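Local coordinates for CLIP-associating protein 2 (Mus musculus, PDB 3WOZ), which probably binds tubulin and microtubules and contributes to microtubule dynamics through TOG domains built from HEAT repeats, at residues E5-V10 against Q30-N35; N12-S17 against E24-L29; V176-T181 against K216-G221; A191-L196 against T223-N228. All coordinates share one frame; numbering follows the deposited sequence.

Overall arrangement
From the N terminus, the chain runs through helix 7-14 and returns along helix 19-34, so two contacts share one pair. Contact 2 closes the inner loop, contact 1 the wider loop around it, and the two touch where Val10 CG1 packs 3.4 Å from Gly25 O. Both are complete before the C-terminal pair opens, the two groups about 46 to 50 Å apart, centre to centre, on opposite sides of the chain's centre. Contacts 3 and 4 cross: helix 167-179 and helix 186-202 follow one another, and helix 216-226 comes back to meet both. Contacts 1 and 2 join helix 7-14 to helix 19-34; contacts 3 and 4 join helix 216-226 to helices 167-179 and 186-202.

Contact 1: E5-V10 against Q30-N35; sequences EDVAEV and QNLLKN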
loop_
_atom_site.group_PDB
_atom_site.type_symbol
_atom_site.label_atom_id
_atom_site.label_comp_id
_atom_site.label_asym_id
_atom_site.label_seq_id
_atom_site.Cartn_x
_atom_site.Cartn_y
_atom_site.Cartn_z
ATOM N N GLU A 5 6.456 30.642 -3.580
ATOM C CA GLU A 5 7.669 29.857 -3.306
ATOM C C GLU A 5 7.984 29.677 -1.813
ATOM O O GLU A 5 9.000 29.073 -1.457
ATOM C CB GLU A 5 8.883 30.440 -4.053
ATOM C CG GLU A 5 9.384 31.794 -3.540
ATOM C CD GLU A 5 8.765 32.984 -4.264
ATOM O OE1 GLU A 5 7.521 33.048 -4.389
ATOM O OE2 GLU A 5 9.533 33.870 -4.700
ATOM N N ASP A 6 7.117 30.200 -0.949
ATOM C CA ASP A 6 7.267 30.030 0.496
ATOM C C ASP A 6 6.671 28.694 0.938
ATOM O O ASP A 6 5.495 28.421 0.680
ATOM C CB ASP A 6 6.592 31.185 1.244
ATOM C CG ASP A 6 6.820 31.125 2.743
ATOM O OD1 ASP A 6 7.985 31.259 3.178
ATOM O OD2 ASP A 6 5.834 30.951 3.490
ATOM N N VAL A 7 7.482 27.875 1.610
ATOM C CA VAL A 7 7.067 26.530 2.031
ATOM C C VAL A 7 5.891 26.548 3.014
ATOM O O VAL A 7 4.882 25.871 2.787
ATOM C CB VAL A 7 8.247 25.704 2.612
ATOM C CG1 VAL A 7 7.749 24.377 3.178
ATOM C CG2 VAL A 7 9.298 25.452 1.541
ATOM N N ALA A 8 6.023 27.322 4.092
ATOM C CA ALA A 8 4.969 27.431 5.105
ATOM C C ALA A 8 3.620 27.813 4.488
ATOM O O ALA A 8 2.586 27.256 4.855
ATOM C CB ALA A 8 5.370 28.424 6.191
ATOM N N GLU A 9 3.650 28.744 3.538
ATOM C CA GLU A 9 2.448 29.208 2.846
ATOM C C GLU A 9 1.872 28.165 1.883
ATOM O O GLU A 9 0.655 28.006 1.802
ATOM C CB GLU A 9 2.722 30.531 2.113
ATOM C CG GLU A 9 1.539 31.099 1.316
ATOM C CD GLU A 9 0.444 31.723 2.181
ATOM O OE1 GLU A 9 0.187 31.236 3.306
ATOM O OE2 GLU A 9 -0.173 32.712 1.723
ATOM N N VAL A 10 2.746 27.475 1.149
ATOM C CA VAL A 10 2.319 26.398 0.258
ATOM C C VAL A 10 1.569 25.334 1.059
ATOM O O VAL A 10 0.481 24.907 0.667
ATOM C CB VAL A 10 3.506 25.777 -0.529
ATOM C CG1 VAL A 10 3.137 24.411 -1.099
ATOM C CG2 VAL A 10 3.946 26.703 -1.650
ATOM N N GLN A 30 4.080 21.006 -6.062
ATOM C CA GLN A 30 4.631 20.335 -7.237
ATOM C C GLN A 30 5.852 21.096 -7.750
ATOM O O GLN A 30 6.889 20.499 -8.044
ATOM C CB GLN A 30 3.572 20.214 -8.341
ATOM C CG GLN A 30 2.595 19.051 -8.151
ATOM C CD GLN A 30 1.358 19.129 -9.053
ATOM O OE1 GLN A 30 0.363 18.433 -8.819
ATOM N NE2 GLN A 30 1.415 19.974 -10.079
ATOM N N ASN A 31 5.718 22.418 -7.837
ATOM C CA ASN A 31 6.813 23.282 -8.260
ATOM C C ASN A 31 8.021 23.182 -7.320
ATOM O O ASN A 31 9.157 23.048 -7.785
ATOM C CB ASN A 31 6.332 24.730 -8.375
ATOM C CG ASN A 31 7.046 25.495 -9.473
ATOM O OD1 ASN A 31 7.702 26.498 -9.211
ATOM N ND2 ASN A 31 6.922 25.020 -10.709
ATOM N N LEU A 32 7.758 23.227 -6.009
ATOM C CA LEU A 32 8.795 23.067 -4.981
ATOM C C LEU A 32 9.563 21.762 -5.159
ATOM O O LEU A 32 10.788 21.732 -5.014
ATOM C CB LEU A 32 8.195 23.091 -3.566
ATOM C CG LEU A 32 7.522 24.316 -2.942
ATOM C CD1 LEU A 32 7.105 23.984 -1.515
ATOM C CD2 LEU A 32 8.415 25.549 -2.949
ATOM N N LEU A 33 8.837 20.690 -5.465
ATOM C CA LEU A 33 9.437 19.373 -5.664
ATOM C C LEU A 33 10.243 19.299 -6.963
ATOM O O LEU A 33 11.350 18.761 -6.978
ATOM C CB LEU A 33 8.364 18.278 -5.619
ATOM C CG LEU A 33 7.613 18.108 -4.294
ATOM C CD1 LEU A 33 6.356 17.283 -4.497
ATOM C CD2 LEU A 33 8.502 17.490 -3.211
ATOM N N LYS A 34 9.688 19.848 -8.043
ATOM C CA LYS A 34 10.388 19.905 -9.331
ATOM C C LYS A 34 11.665 20.753 -9.240
ATOM O O LYS A 34 12.685 20.408 -9.827
ATOM C CB LYS A 34 9.472 20.441 -10.437
ATOM C CG LYS A 34 8.259 19.568 -10.748
ATOM C CD LYS A 34 8.554 18.494 -11.784
ATOM C CE LYS A 34 7.400 17.498 -11.897
ATOM N NZ LYS A 34 6.061 18.171 -11.952
ATOM N N ASN A 35 11.601 21.847 -8.484
ATOM C CA ASN A 35 12.755 22.725 -8.292
ATOM C C ASN A 35 13.671 22.258 -7.160
ATOM O O ASN A 35 14.581 22.984 -6.753
ATOM C CB ASN A 35 12.296 24.164 -8.034
ATOM C CG ASN A 35 11.585 24.782 -9.228
ATOM O OD1 ASN A 35 11.736 24.329 -10.364
ATOM N ND2 ASN A 35 10.808 25.828 -8.973
#
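Leu32 of helix 19-34 packs against the first turn of helix 7-14, and the two helices form a helical hairpin at the N-terminal end of this TOG domain. The evidence lies along the Leu32 side chain. CB is directed at the facing segment but makes no close approach itself. CG lies opposite the carbonyl carbon and beside the backbone N, and a chi2 of -178° then extends CD1 to the valines while CD2 branches off to Glu5. CD1 divides its contact between two residues. It meets Val10 tip to tip, 4.0 Å from Val10 CG1, and the branching CB of the same valine is nearly as near. Val7 comes in obliquely, with Val7 CG2 also 4.0 Å from Leu32 CD1. The other methyl, Leu32 CD2, turns to the backbone and lies 3.9 Å from Glu5 O. That carbonyl oxygen has its polar partner elsewhere, in a hydrogen bond from Arg37 NH1, while the aliphatic part of the contact continues outward as Arg37 touches both Leu32 and Val7. The start of the helix carrying the valines is fixed by Asp6 at the N-cap. Its carboxylate accepts the backbone N-H of Glu9, with Glu9 N 3.1 Å from Asp6 OD2. The N-H to acceptor angle is 144°, and the donor stands above the carboxylate, 37° out of its plane.

Contact 2: N12-S17 against E24-L29; sequences NRCASS and EGLLGL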
loop_
_atom_site.group_PDB
_atom_site.type_symbol
_atom_site.label_atom_id
_atom_site.label_comp_id
_atom_site.label_asym_id
_atom_site.label_seq_id
_atom_site.Cartn_x
_atom_site.Cartn_y
_atom_site.Cartn_z
ATOM N N ASN A 12 0.185 25.760 3.981
ATOM C CA ASN A 12 -1.043 26.418 4.444
ATOM C C ASN A 12 -2.178 26.297 3.429
ATOM O O ASN A 12 -3.313 26.001 3.796
ATOM C CB ASN A 12 -0.794 27.902 4.757
ATOM C CG ASN A 12 -0.096 28.122 6.095
ATOM O OD1 ASN A 12 -0.065 27.243 6.959
ATOM N ND2 ASN A 12 0.463 29.313 6.270
ATOM N N ARG A 13 -1.858 26.526 2.159
ATOM C CA ARG A 13 -2.839 26.433 1.077
ATOM C C ARG A 13 -3.331 24.995 0.870
ATOM O O ARG A 13 -4.506 24.779 0.577
ATOM C CB ARG A 13 -2.268 27.008 -0.223
ATOM C CG ARG A 13 -2.052 28.516 -0.202
ATOM C CD ARG A 13 -1.290 28.990 -1.431
ATOM N NE ARG A 13 -1.186 30.449 -1.464
ATOM C CZ ARG A 13 -0.702 31.160 -2.483
ATOM N NH1 ARG A 13 -0.259 30.558 -3.582
ATOM N NH2 ARG A 13 -0.663 32.487 -2.400
ATOM N N CYS A 14 -2.436 24.024 1.042
ATOM C CA CYS A 14 -2.795 22.606 0.979
ATOM C C CYS A 14 -3.720 22.187 2.122
ATOM O O CYS A 14 -4.550 21.290 1.954
ATOM C CB CYS A 14 -1.544 21.728 0.999
ATOM S SG CYS A 14 -0.498 21.883 -0.449
ATOM N N ALA A 15 -3.563 22.833 3.277
ATOM C CA ALA A 15 -4.358 22.530 4.464
ATOM C C ALA A 15 -5.678 23.309 4.518
ATOM O O ALA A 15 -6.481 23.109 5.433
ATOM C CB ALA A 15 -3.538 22.784 5.730
ATOM N N SER A 16 -5.898 24.182 3.539
ATOM C CA SER A 16 -7.098 25.018 3.486
ATOM C C SER A 16 -8.382 24.208 3.348
ATOM O O SER A 16 -8.413 23.186 2.664
ATOM C CB SER A 16 -7.005 26.016 2.331
ATOM O OG SER A 16 -8.197 26.775 2.215
ATOM N N SER A 17 -9.444 24.683 3.996
ATOM C CA SER A 17 -10.757 24.060 3.881
ATOM C C SER A 17 -11.415 24.418 2.546
ATOM O O SER A 17 -12.453 23.860 2.192
ATOM C CB SER A 17 -11.654 24.464 5.059
ATOM O OG SER A 17 -12.044 25.823 4.960
ATOM N N GLU A 24 -4.281 25.300 -5.576
ATOM C CA GLU A 24 -3.174 26.239 -5.751
ATOM C C GLU A 24 -1.957 25.826 -4.924
ATOM O O GLU A 24 -0.825 25.950 -5.385
ATOM C CB GLU A 24 -3.611 27.666 -5.403
ATOM C CG GLU A 24 -3.005 28.742 -6.309
ATOM C CD GLU A 24 -3.386 28.582 -7.782
ATOM O OE1 GLU A 24 -4.539 28.192 -8.085
ATOM O OE2 GLU A 24 -2.522 28.858 -8.646
ATOM N N GLY A 25 -2.203 25.322 -3.715
ATOM C CA GLY A 25 -1.147 24.776 -2.861
ATOM C C GLY A 25 -0.413 23.595 -3.479
ATOM O O GLY A 25 0.822 23.534 -3.439
ATOM N N LEU A 26 -1.172 22.659 -4.051
ATOM C CA LEU A 26 -0.600 21.487 -4.721
ATOM C C LEU A 26 0.235 21.857 -5.948
ATOM O O LEU A 26 1.255 21.227 -6.217
ATOM C CB LEU A 26 -1.689 20.471 -5.091
ATOM C CG LEU A 26 -2.302 19.674 -3.934
ATOM C CD1 LEU A 26 -3.533 18.915 -4.399
ATOM C CD2 LEU A 26 -1.285 18.718 -3.309
ATOM N N LEU A 27 -0.208 22.874 -6.684
ATOM C CA LEU A 27 0.575 23.430 -7.790
ATOM C C LEU A 27 1.901 24.003 -7.280
ATOM O O LEU A 27 2.951 23.765 -7.874
ATOM C CB LEU A 27 -0.216 24.504 -8.542
ATOM C CG LEU A 27 -1.424 24.055 -9.374
ATOM C CD1 LEU A 27 -2.249 25.252 -9.823
ATOM C CD2 LEU A 27 -0.996 23.216 -10.573
ATOM N N GLY A 28 1.833 24.746 -6.173
ATOM C CA GLY A 28 3.022 25.290 -5.509
ATOM C C GLY A 28 3.948 24.205 -4.989
ATOM O O GLY A 28 5.162 24.293 -5.146
ATOM N N LEU A 29 3.363 23.170 -4.386
ATOM C CA LEU A 29 4.125 22.035 -3.864
ATOM C C LEU A 29 4.813 21.258 -4.978
ATOM O O LEU A 29 5.986 20.903 -4.855
ATOM C CB LEU A 29 3.229 21.118 -3.025
ATOM C CG LEU A 29 3.801 19.801 -2.488
ATOM C CD1 LEU A 29 5.089 20.003 -1.691
ATOM C CD2 LEU A 29 2.747 19.090 -1.643
#
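Arg13 and Cys14 of helix 7-14 meet Gly25 of helix 19-34 at very short range, with Arg13 CA only 4.6 Å from Gly25 CA. The first shell is side chain against bare backbone. Arg13 CB rests 3.6 Å from Gly25 CA, and Cys14 SG lies 3.5 Å from Gly25 C. A beta carbon on Gly25 would come within 2.7 Å of Cys14 N, too close for unbonded atoms, so the absence of a side chain is what allows the helices of this hairpin to come so near. The sulfur continues across the turn of the helix: Cys14 SG is 4.3 Å from Leu26 CD2 and 4.4 Å from Leu29 CD2, one leucine methyl from each of two residues. Its place follows from a chi1 of -66°, which sets SG beside its own backbone N. Arg13 instead runs out extended from CG to NE along the flank of the contact, where Arg13 NH1 passes 4.3 Å from the aliphatic Glu24 CG. The carboxylate stays farther off, Glu24 OE2 being 5.8 Å from Arg13 NH1. In the second shell, helix 41-54 closes over the sulfur and leucines, with Ile50 on Cys14 and both Leu47 and Phe51 on Leu29, while Met65 of helix 60-77 backs Leu26. Gly25 O is occupied within its own helix, where it accepts from Leu29 N. Chemically, then, the joint rests on close van der Waals fit around a glycine, and the opposite charges beside it probably add no more than a diffuse attraction.

Contact 3: V176-T181 against K216-G221; sequences VITWTT and KTFQDG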
loop_
_atom_site.group_PDB
_atom_site.type_symbol
_atom_site.label_atom_id
_atom_site.label_comp_id
_atom_site.label_asym_id
_atom_site.label_seq_id
_atom_site.Cartn_x
_atom_site.Cartn_y
_atom_site.Cartn_z
ATOM N N VAL A 176 -5.363 -15.589 4.124
ATOM C CA VAL A 176 -5.230 -15.721 2.674
ATOM C C VAL A 176 -5.734 -17.086 2.189
ATOM O O VAL A 176 -6.439 -17.159 1.176
ATOM C CB VAL A 176 -3.769 -15.449 2.195
ATOM C CG1 VAL A 176 -3.639 -15.617 0.690
ATOM C CG2 VAL A 176 -3.325 -14.048 2.591
ATOM N N ILE A 177 -5.382 -18.149 2.922
ATOM C CA ILE A 177 -5.815 -19.522 2.612
ATOM C C ILE A 177 -7.328 -19.602 2.389
ATOM O O ILE A 177 -7.789 -20.167 1.394
ATOM C CB ILE A 177 -5.439 -20.545 3.739
ATOM C CG1 ILE A 177 -3.989 -20.374 4.224
ATOM C CG2 ILE A 177 -5.726 -21.992 3.293
ATOM C CD1 ILE A 177 -2.909 -20.959 3.316
ATOM N N THR A 178 -8.087 -19.034 3.324
ATOM C CA THR A 178 -9.548 -19.076 3.272
ATOM C C THR A 178 -10.105 -18.184 2.167
ATOM O O THR A 178 -11.072 -18.556 1.495
ATOM C CB THR A 178 -10.185 -18.708 4.625
ATOM O OG1 THR A 178 -9.596 -17.500 5.122
ATOM C CG2 THR A 178 -9.963 -19.826 5.637
ATOM N N TRP A 179 -9.482 -17.021 1.974
ATOM C CA TRP A 179 -9.841 -16.110 0.886
ATOM C C TRP A 179 -9.660 -16.775 -0.482
ATOM O O TRP A 179 -10.188 -16.301 -1.491
ATOM C CB TRP A 179 -9.021 -14.813 0.961
ATOM C CG TRP A 179 -9.312 -13.939 2.162
ATOM C CD1 TRP A 179 -10.320 -14.097 3.072
ATOM C CD2 TRP A 179 -8.602 -12.754 2.556
ATOM N NE1 TRP A 179 -10.273 -13.095 4.013
ATOM C CE2 TRP A 179 -9.230 -12.258 3.721
ATOM C CE3 TRP A 179 -7.495 -12.065 2.039
ATOM C CZ2 TRP A 179 -8.786 -11.106 4.380
ATOM C CZ3 TRP A 179 -7.052 -10.918 2.698
ATOM C CH2 TRP A 179 -7.701 -10.452 3.856
ATOM N N THR A 180 -8.918 -17.879 -0.506
ATOM C CA THR A 180 -8.672 -18.625 -1.738
ATOM C C THR A 180 -9.880 -19.484 -2.137
ATOM O O THR A 180 -9.963 -19.973 -3.266
ATOM C CB THR A 180 -7.417 -19.511 -1.617
ATOM O OG1 THR A 180 -6.462 -18.883 -0.750
ATOM C CG2 THR A 180 -6.787 -19.718 -2.969
ATOM N N THR A 181 -10.809 -19.661 -1.204
ATOM C CA THR A 181 -12.037 -20.407 -1.467
ATOM C C THR A 181 -13.222 -19.452 -1.626
ATOM O O THR A 181 -14.355 -19.892 -1.839
ATOM C CB THR A 181 -12.334 -21.451 -0.353
ATOM O OG1 THR A 181 -12.509 -20.788 0.905
ATOM C CG2 THR A 181 -11.202 -22.460 -0.239
ATOM N N LYS A 216 -4.804 -28.570 10.358
ATOM C CA LYS A 216 -5.001 -29.459 9.202
ATOM C C LYS A 216 -5.913 -28.877 8.117
ATOM O O LYS A 216 -5.897 -29.337 6.971
ATOM C CB LYS A 216 -5.543 -30.815 9.667
ATOM C CG LYS A 216 -4.587 -31.604 10.551
ATOM C CD LYS A 216 -5.312 -32.710 11.311
ATOM C CE LYS A 216 -4.343 -33.587 12.099
ATOM N NZ LYS A 216 -3.585 -32.833 13.138
ATOM N N THR A 217 -6.701 -27.870 8.489
ATOM C CA THR A 217 -7.624 -27.204 7.570
ATOM C C THR A 217 -6.873 -26.324 6.566
ATOM O O THR A 217 -6.973 -26.535 5.355
ATOM C CB THR A 217 -8.686 -26.363 8.325
ATOM O OG1 THR A 217 -8.037 -25.432 9.199
ATOM C CG2 THR A 217 -9.610 -27.259 9.145
ATOM N N PHE A 218 -6.117 -25.355 7.083
ATOM C CA PHE A 218 -5.327 -24.436 6.258
ATOM C C PHE A 218 -4.209 -25.165 5.516
ATOM O O PHE A 218 -3.919 -24.858 4.356
ATOM C CB PHE A 218 -4.719 -23.318 7.113
ATOM C CG PHE A 218 -5.724 -22.546 7.926
ATOM C CD1 PHE A 218 -6.508 -21.557 7.337
ATOM C CD2 PHE A 218 -5.871 -22.796 9.287
ATOM C CE1 PHE A 218 -7.435 -20.838 8.092
ATOM C CE2 PHE A 218 -6.793 -22.080 10.051
ATOM C CZ PHE A 218 -7.577 -21.099 9.450
ATOM N N GLN A 219 -3.593 -26.129 6.198
ATOM C CA GLN A 219 -2.459 -26.878 5.663
ATOM C C GLN A 219 -2.821 -27.667 4.402
ATOM O O GLN A 219 -2.127 -27.569 3.387
ATOM C CB GLN A 219 -1.873 -27.801 6.739
ATOM C CG GLN A 219 -0.610 -28.547 6.313
ATOM C CD GLN A 219 0.260 -28.974 7.484
ATOM O OE1 GLN A 219 -0.220 -29.166 8.603
ATOM N NE2 GLN A 219 1.554 -29.124 7.226
ATOM N N ASP A 220 -3.908 -28.435 4.471
ATOM C CA ASP A 220 -4.353 -29.249 3.339
ATOM C C ASP A 220 -5.007 -28.406 2.245
ATOM O O ASP A 220 -4.889 -28.723 1.058
ATOM C CB ASP A 220 -5.309 -30.349 3.800
ATOM C CG ASP A 220 -5.287 -31.557 2.884
ATOM O OD1 ASP A 220 -4.306 -32.332 2.943
ATOM O OD2 ASP A 220 -6.252 -31.734 2.109
ATOM N N GLY A 221 -5.699 -27.342 2.653
ATOM C CA GLY A 221 -6.309 -26.394 1.718
ATOM C C GLY A 221 -5.277 -25.773 0.794
ATOM O O GLY A 221 -5.512 -25.630 -0.407
#
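Ile177 O, on a residue that packs against Phe218, is approached twice by Thr180: the backbone bond brings Thr180 N to 3.2 Å from Ile177 O, and Thr180 OG1 lies 2.8 Å from the same oxygen. The hydroxyl also has Val176 O within reach at 2.6 Å from Thr180 OG1, and its one proton may serve either carbonyl. The backbone bond, with the hydroxyl as an unsettled addition, holds the C-terminal part of segment 176-181, while Ile177 and Thr178 meet helix 216-226, the final helix of the TOG domain's helical array. There Ile177 slants across Phe218. Its CB sits at the ring edge, near the ring plane, with Ile177 CB 3.9 Å from Phe218 CD1. With CG2 opposite its own backbone N, that methyl turns instead to the Phe218 backbone, and Ile177 CG2 stands 3.6 Å from Phe218 O. Thr178 meets the next ring atom obliquely, Thr178 CG2 being 3.7 Å from Phe218 CE1. With an alanine here in place of Ile177, the methyl against Phe218 O and the branch beside Phe218 CB would be gone, and the ring would probably be left less firmly held. Leu196 and Ala222 extend the same apolar patch. Because Thr178 OG1 is bonded back to Arg175 O, this threonine offers the ring its methyl, and the contact probably rests mainly on dispersion and shape fit.

Contact 4: A191-L196 against T223-N228; sequences AAQSVL and TKLLHN
Between Gln193 and Leu225 the CA atoms come to 7.2 Å, and between Leu196 CA and Leu226 CA to 8.0 Å, spacings that require side chains to bridge the two backbones. The contact joins helix 186-202 to helix 216-226, the last helix in the array of HEAT repeats that makes up the TOG domain. Leu225 does most of the bridging by splitting its two methyls. Leu225 CD2 lies against the stem of Gln193, 3.8 Å from Gln193 CG, and the two side chains cross at about a right angle. Gln193 is extended beyond CG, with chi2 at 159°, and this carries its CD and NE2 past the same methyl, so that the amide end also brushes against carbon. Leu225 CD1 meets Leu196 CD1 at 3.9 Å, the two leucines meeting at a slant. One residue further on, the tip of Leu226 swings nearer than its base and places Leu226 CD2 3.9 Å from Leu196 O. Around this group, Thr180 touches Gln193, Leu196 and Leu225 alike, while Phe207 of helix 204-212 packs on both Leu196 and Leu226. Within helix 186-202 itself, one turn is doubly bonded. Ala191 O takes the backbone bond from Val195 N at 3.0 Å, and Ser194 OG lies 2.7 Å from Ala191 O; the hydroxyl is shared, since Lys190 O is also its partner. Val195 N and Ser194 OG reach Ala191 O from the same face of the carbonyl, the serine standing 39° out of its plane.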
loop_
_atom_site.group_PDB
_atom_site.type_symbol
_atom_site.label_atom_id
_atom_site.label_comp_id
_atom_site.label_asym_id
_atom_site.label_seq_id
_atom_site.Cartn_x
_atom_site.Cartn_y
_atom_site.Cartn_z
ATOM N N ALA A 191 -6.356 -14.046 -6.774
ATOM C CA ALA A 191 -5.360 -13.195 -6.121
ATOM C C ALA A 191 -4.721 -13.892 -4.918
ATOM O O ALA A 191 -3.511 -13.800 -4.721
ATOM C CB ALA A 191 -5.974 -11.863 -5.711
ATOM N N ALA A 192 -5.538 -14.594 -4.132
ATOM C CA ALA A 192 -5.056 -15.335 -2.968
ATOM C C ALA A 192 -4.126 -16.480 -3.370
ATOM O O ALA A 192 -3.055 -16.654 -2.777
ATOM C CB ALA A 192 -6.222 -15.850 -2.146
ATOM N N GLN A 193 -4.532 -17.241 -4.384
ATOM C CA GLN A 193 -3.725 -18.338 -4.918
ATOM C C GLN A 193 -2.356 -17.850 -5.369
ATOM O O GLN A 193 -1.332 -18.397 -4.956
ATOM C CB GLN A 193 -4.441 -19.021 -6.085
ATOM C CG GLN A 193 -5.401 -20.105 -5.655
ATOM C CD GLN A 193 -6.446 -20.422 -6.701
ATOM O OE1 GLN A 193 -6.129 -20.601 -7.879
ATOM N NE2 GLN A 193 -7.703 -20.502 -6.275
ATOM N N SER A 194 -2.352 -16.815 -6.207
ATOM C CA SER A 194 -1.116 -16.215 -6.689
ATOM C C SER A 194 -0.225 -15.770 -5.530
ATOM O O SER A 194 0.990 -15.950 -5.586
ATOM C CB SER A 194 -1.409 -15.051 -7.643
ATOM O OG SER A 194 -2.190 -14.052 -7.012
ATOM N N VAL A 195 -0.828 -15.210 -4.479
ATOM C CA VAL A 195 -0.075 -14.811 -3.283
ATOM C C VAL A 195 0.576 -16.023 -2.609
ATOM O O VAL A 195 1.777 -16.011 -2.339
ATOM C CB VAL A 195 -0.939 -14.004 -2.281
ATOM C CG1 VAL A 195 -0.283 -13.934 -0.902
ATOM C CG2 VAL A 195 -1.168 -12.602 -2.808
ATOM N N LEU A 196 -0.212 -17.070 -2.373
ATOM C CA LEU A 196 0.296 -18.301 -1.762
ATOM C C LEU A 196 1.362 -18.961 -2.629
ATOM O O LEU A 196 2.382 -19.417 -2.117
ATOM C CB LEU A 196 -0.845 -19.281 -1.462
ATOM C CG LEU A 196 -1.878 -18.853 -0.415
ATOM C CD1 LEU A 196 -2.986 -19.885 -0.305
ATOM C CD2 LEU A 196 -1.240 -18.610 0.947
ATOM N N THR A 223 -2.272 -27.206 0.398
ATOM C CA THR A 223 -1.631 -28.368 -0.231
ATOM C C THR A 223 -2.265 -28.707 -1.586
ATOM O O THR A 223 -1.557 -29.038 -2.539
ATOM C CB THR A 223 -1.632 -29.606 0.713
ATOM O OG1 THR A 223 -0.852 -29.318 1.882
ATOM C CG2 THR A 223 -1.048 -30.842 0.024
ATOM N N LYS A 224 -3.592 -28.604 -1.670
ATOM C CA LYS A 224 -4.311 -28.832 -2.927
ATOM C C LYS A 224 -3.907 -27.837 -4.017
ATOM O O LYS A 224 -3.904 -28.174 -5.202
ATOM C CB LYS A 224 -5.826 -28.787 -2.710
ATOM C CG LYS A 224 -6.415 -30.072 -2.135
ATOM C CD LYS A 224 -7.940 -30.093 -2.226
ATOM C CE LYS A 224 -8.424 -30.459 -3.627
ATOM N NZ LYS A 224 -9.910 -30.449 -3.721
ATOM N N LEU A 225 -3.562 -26.618 -3.603
ATOM C CA LEU A 225 -3.172 -25.550 -4.524
ATOM C C LEU A 225 -1.704 -25.645 -4.943
ATOM O O LEU A 225 -1.375 -25.475 -6.120
ATOM C CB LEU A 225 -3.438 -24.177 -3.897
ATOM C CG LEU A 225 -4.812 -23.905 -3.274
ATOM C CD1 LEU A 225 -4.716 -22.775 -2.261
ATOM C CD2 LEU A 225 -5.870 -23.604 -4.333
ATOM N N LEU A 226 -0.832 -25.922 -3.976
ATOM C CA LEU A 226 0.617 -25.915 -4.198
ATOM C C LEU A 226 1.147 -27.153 -4.926
ATOM O O LEU A 226 2.344 -27.247 -5.203
ATOM C CB LEU A 226 1.363 -25.703 -2.874
ATOM C CG LEU A 226 1.134 -24.374 -2.145
ATOM C CD1 LEU A 226 1.729 -24.426 -0.748
ATOM C CD2 LEU A 226 1.690 -23.189 -2.930
ATOM N N HIS A 227 0.254 -28.098 -5.219
ATOM C CA HIS A 227 0.562 -29.239 -6.076
ATOM C C HIS A 227 0.024 -28.932 -7.480
ATOM O O HIS A 227 -1.180 -28.725 -7.641
ATOM C CB HIS A 227 -0.092 -30.514 -5.528
ATOM C CG HIS A 227 0.573 -31.069 -4.302
ATOM N ND1 HIS A 227 0.994 -32.379 -4.216
ATOM C CD2 HIS A 227 0.885 -30.496 -3.115
ATOM C CE1 HIS A 227 1.536 -32.589 -3.029
ATOM N NE2 HIS A 227 1.482 -31.461 -2.342
ATOM N N ASN A 228 0.890 -28.890 -8.498
ATOM C CA ASN A 228 2.328 -29.160 -8.391
ATOM C C ASN A 228 3.141 -27.974 -7.874
ATOM O O ASN A 228 3.120 -26.887 -8.455
ATOM C CB ASN A 228 2.889 -29.596 -9.752
ATOM C CG ASN A 228 2.288 -30.899 -10.246
ATOM O OD1 ASN A 228 2.316 -31.915 -9.550
ATOM N ND2 ASN A 228 1.754 -30.879 -11.463
#